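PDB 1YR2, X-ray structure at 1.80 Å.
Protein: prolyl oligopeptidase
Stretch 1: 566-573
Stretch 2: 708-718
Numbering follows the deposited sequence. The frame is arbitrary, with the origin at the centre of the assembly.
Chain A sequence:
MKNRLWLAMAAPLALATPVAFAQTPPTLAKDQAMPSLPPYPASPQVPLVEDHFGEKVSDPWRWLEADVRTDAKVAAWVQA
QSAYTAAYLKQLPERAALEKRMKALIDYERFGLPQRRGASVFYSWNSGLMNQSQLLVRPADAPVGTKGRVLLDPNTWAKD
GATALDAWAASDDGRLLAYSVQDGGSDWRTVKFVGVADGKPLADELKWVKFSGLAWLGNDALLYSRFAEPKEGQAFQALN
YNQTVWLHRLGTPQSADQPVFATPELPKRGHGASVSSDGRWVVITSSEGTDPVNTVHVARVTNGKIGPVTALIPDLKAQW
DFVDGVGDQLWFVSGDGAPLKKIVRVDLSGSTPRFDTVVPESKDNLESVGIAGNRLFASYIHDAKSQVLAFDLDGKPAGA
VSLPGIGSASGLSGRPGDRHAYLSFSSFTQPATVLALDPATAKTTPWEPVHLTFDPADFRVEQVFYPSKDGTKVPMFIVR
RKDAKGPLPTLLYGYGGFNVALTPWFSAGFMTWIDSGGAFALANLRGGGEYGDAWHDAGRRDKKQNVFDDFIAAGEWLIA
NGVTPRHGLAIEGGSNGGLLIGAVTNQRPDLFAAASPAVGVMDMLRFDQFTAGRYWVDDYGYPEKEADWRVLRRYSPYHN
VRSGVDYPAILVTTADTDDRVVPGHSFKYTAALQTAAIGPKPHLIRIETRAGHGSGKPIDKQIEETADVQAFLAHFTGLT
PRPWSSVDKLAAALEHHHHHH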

# COMPACT_ATOMS: atom_id res chain seq x y z
N ARG A 566 31.36 -0.92 -6.29
CA ARG A 566 31.83 -0.79 -4.92
C ARG A 566 31.48 0.56 -4.27
O ARG A 566 31.07 0.61 -3.10
CB ARG A 566 33.36 -1.01 -4.87
CG ARG A 566 33.97 -0.95 -3.48
CD ARG A 566 33.35 -1.93 -2.53
NE ARG A 566 33.77 -1.74 -1.15
CZ ARG A 566 33.21 -0.92 -0.26
NH1 ARG A 566 32.17 -0.15 -0.59
NH2 ARG A 566 33.72 -0.86 0.96
N HIS A 567 31.65 1.64 -5.03
CA HIS A 567 31.39 2.98 -4.50
C HIS A 567 30.13 3.62 -5.10
O HIS A 567 30.01 4.83 -5.12
CB HIS A 567 32.65 3.88 -4.67
CG HIS A 567 33.84 3.34 -3.94
ND1 HIS A 567 33.85 3.17 -2.57
CD2 HIS A 567 35.01 2.84 -4.40
CE1 HIS A 567 35.01 2.64 -2.21
NE2 HIS A 567 35.72 2.41 -3.30
N GLY A 568 29.18 2.80 -5.54
CA GLY A 568 27.95 3.27 -6.16
C GLY A 568 26.67 2.91 -5.43
O GLY A 568 25.62 2.93 -6.06
N LEU A 569 26.73 2.58 -4.16
CA LEU A 569 25.53 2.26 -3.39
C LEU A 569 24.98 3.44 -2.58
O LEU A 569 25.69 4.04 -1.75
CB LEU A 569 25.82 1.07 -2.45
CG LEU A 569 24.65 0.50 -1.68
CD1 LEU A 569 23.50 0.07 -2.57
CD2 LEU A 569 25.15 -0.65 -0.85
N ALA A 570 23.73 3.79 -2.82
CA ALA A 570 23.00 4.77 -2.01
C ALA A 570 21.87 4.07 -1.27
O ALA A 570 21.28 3.12 -1.78
CB ALA A 570 22.40 5.85 -2.88
N ILE A 571 21.52 4.57 -0.08
CA ILE A 571 20.45 3.96 0.71
C ILE A 571 19.45 5.00 1.14
O ILE A 571 19.81 6.15 1.38
CB ILE A 571 21.00 3.22 1.94
CG1 ILE A 571 22.00 4.10 2.74
CG2 ILE A 571 21.66 1.96 1.50
CD1 ILE A 571 22.42 3.51 4.11
N GLU A 572 18.17 4.62 1.20
CA GLU A 572 17.11 5.55 1.59
C GLU A 572 16.17 4.77 2.49
O GLU A 572 15.99 3.56 2.32
CB GLU A 572 16.37 6.04 0.33
CG GLU A 572 15.42 7.20 0.60
CD GLU A 572 14.74 7.83 -0.66
OE1 GLU A 572 15.24 7.69 -1.80
OE2 GLU A 572 13.67 8.45 -0.48
N GLY A 573 15.52 5.51 3.41
CA GLY A 573 14.51 4.96 4.27
C GLY A 573 13.85 6.07 5.04
O GLY A 573 14.42 7.17 5.13
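Stretch 2 (708-718) DVQAFLAHFTG

Stretch 2 is the C-terminal part of a helix that begins earlier in the chain, and this helix packs along the strand 569-573. The two run nearly antiparallel: their N-to-C directions differ by 156°, and the axes approach to 8.4 Å. The C-terminal end of the helix therefore lies over the start of the strand, with the CA atoms of T717 and G568 4.3 Å apart, whereas one turn earlier the CA atoms of L713 and A570 are separated by 6.2 Å.

V709, L713 and T717 recur every four residues and point their CA-to-CB bonds toward the strand. On the strand the alternation of an extended chain turns A570 and E572 toward the helix and L569 and I571 away from it. The contact is small, burying 309 Å² in total, and no direct hydrogen bond crosses it.

T717 makes the most extensive contact. Its chi1 of 58° (p) brings OG1 back to the preceding turn, where it donates a hydrogen bond to L713 O at 2.8 Å. The same rotamer leaves the methyl group facing the strand: T717 CG2 lies 3.6 Å from G568 O and 3.7 Å from A570 CB. At G568 the backbones come close, and an ideal CB there would stand 3.7 Å from T717 O.

The short side chain of A570 fits between T717 and L713, with A570 CB 4.1 Å from L713 CB. L713 adopts chi1 -57° (m) and chi2 -178° (t), a common helical leucine conformation that extends the side chain along the strand, so that L713 CD1 comes within 4.2 Å of E572 OE1. V709 is in the t rotamer (chi1 169°), and its CG1 is also 4.2 Å from E572 OE1.

E572 is itself extended, with chi1 -169° and chi2 174° (both t), which carries its carboxylate out to the methyl groups of L713 and V709 and to water 1. The water donates a hydrogen bond to E572 OE1 at 2.6 Å and accepts one from Q710 NE2 at 3.1 Å. Although the CA-to-CB bond of Q710 points sideways, its m, t conformation (chi1 -72°, chi2 -173°) brings the amide nearer the strand, making this a water-mediated polar link between the stretches.

G718, the first residue to leave helical phi/psi, has the positive phi (82°) of a Schellman motif, which suits glycine: a CB at these backbone angles would be jammed against the carbonyl oxygen of T717.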

# COMPACT_ATOMS: atom_id res chain seq x y z
N ASP A 708 15.60 16.75 -5.30
CA ASP A 708 16.75 17.14 -4.46
C ASP A 708 17.48 15.90 -3.93
O ASP A 708 18.69 15.75 -4.04
CB ASP A 708 16.26 17.92 -3.24
CG ASP A 708 16.02 19.41 -3.53
OD1 ASP A 708 16.36 19.92 -4.65
OD2 ASP A 708 15.47 20.17 -2.68
N VAL A 709 16.72 15.02 -3.32
CA VAL A 709 17.31 13.82 -2.73
C VAL A 709 17.96 13.00 -3.83
O VAL A 709 19.08 12.57 -3.69
CB VAL A 709 16.23 13.01 -1.97
CG1 VAL A 709 16.71 11.62 -1.55
CG2 VAL A 709 15.75 13.77 -0.75
N GLN A 710 17.24 12.73 -4.91
CA GLN A 710 17.83 11.90 -5.93
C GLN A 710 19.02 12.54 -6.64
O GLN A 710 19.95 11.86 -7.05
CB GLN A 710 16.77 11.38 -6.89
CG GLN A 710 15.89 10.32 -6.24
CD GLN A 710 14.93 9.65 -7.20
OE1 GLN A 710 15.03 9.84 -8.44
NE2 GLN A 710 14.04 8.82 -6.66
N ALA A 711 19.00 13.84 -6.83
CA ALA A 711 20.16 14.53 -7.39
C ALA A 711 21.37 14.36 -6.47
O ALA A 711 22.49 14.12 -6.95
CB ALA A 711 19.85 16.01 -7.55
N PHE A 712 21.16 14.49 -5.16
CA PHE A 712 22.23 14.29 -4.16
C PHE A 712 22.76 12.86 -4.24
O PHE A 712 23.95 12.61 -4.40
CB PHE A 712 21.68 14.63 -2.78
CG PHE A 712 22.68 14.60 -1.66
CD1 PHE A 712 22.87 13.45 -0.93
CD2 PHE A 712 23.33 15.74 -1.28
CE1 PHE A 712 23.76 13.46 0.15
CE2 PHE A 712 24.22 15.77 -0.20
CZ PHE A 712 24.44 14.65 0.50
N LEU A 713 21.87 11.90 -4.14
CA LEU A 713 22.28 10.49 -4.24
C LEU A 713 22.96 10.16 -5.59
O LEU A 713 23.94 9.40 -5.64
CB LEU A 713 21.09 9.54 -4.02
CG LEU A 713 20.34 9.71 -2.69
CD1 LEU A 713 19.20 8.68 -2.57
CD2 LEU A 713 21.30 9.59 -1.50
N ALA A 714 22.42 10.68 -6.69
CA ALA A 714 23.05 10.49 -8.01
C ALA A 714 24.45 11.06 -8.10
O ALA A 714 25.33 10.46 -8.66
CB ALA A 714 22.21 11.16 -9.11
N HIS A 715 24.62 12.26 -7.58
CA HIS A 715 25.91 12.96 -7.62
C HIS A 715 26.98 12.11 -6.94
O HIS A 715 28.04 11.86 -7.50
CB HIS A 715 25.77 14.30 -6.93
CG HIS A 715 27.01 15.14 -7.02
ND1 HIS A 715 27.43 15.70 -8.21
CD2 HIS A 715 27.91 15.50 -6.08
CE1 HIS A 715 28.54 16.38 -7.99
NE2 HIS A 715 28.86 16.29 -6.71
N PHE A 716 26.63 11.54 -5.77
CA PHE A 716 27.60 10.82 -4.96
C PHE A 716 27.73 9.33 -5.33
O PHE A 716 28.66 8.67 -4.85
CB PHE A 716 27.30 11.06 -3.47
CG PHE A 716 27.72 12.41 -3.04
CD1 PHE A 716 29.08 12.71 -2.94
CD2 PHE A 716 26.79 13.42 -2.84
CE1 PHE A 716 29.51 14.02 -2.64
CE2 PHE A 716 27.21 14.71 -2.51
CZ PHE A 716 28.56 15.01 -2.42
N THR A 717 26.85 8.80 -6.18
CA THR A 717 27.03 7.46 -6.70
C THR A 717 27.51 7.39 -8.15
O THR A 717 27.66 6.29 -8.69
CB THR A 717 25.74 6.63 -6.60
OG1 THR A 717 24.67 7.27 -7.30
CG2 THR A 717 25.28 6.44 -5.17
N GLY A 718 27.69 8.53 -8.80
CA GLY A 718 28.15 8.52 -10.18
C GLY A 718 27.05 8.28 -11.21
O GLY A 718 27.35 7.90 -12.34
O HOH W 1 13.61 8.60 -3.57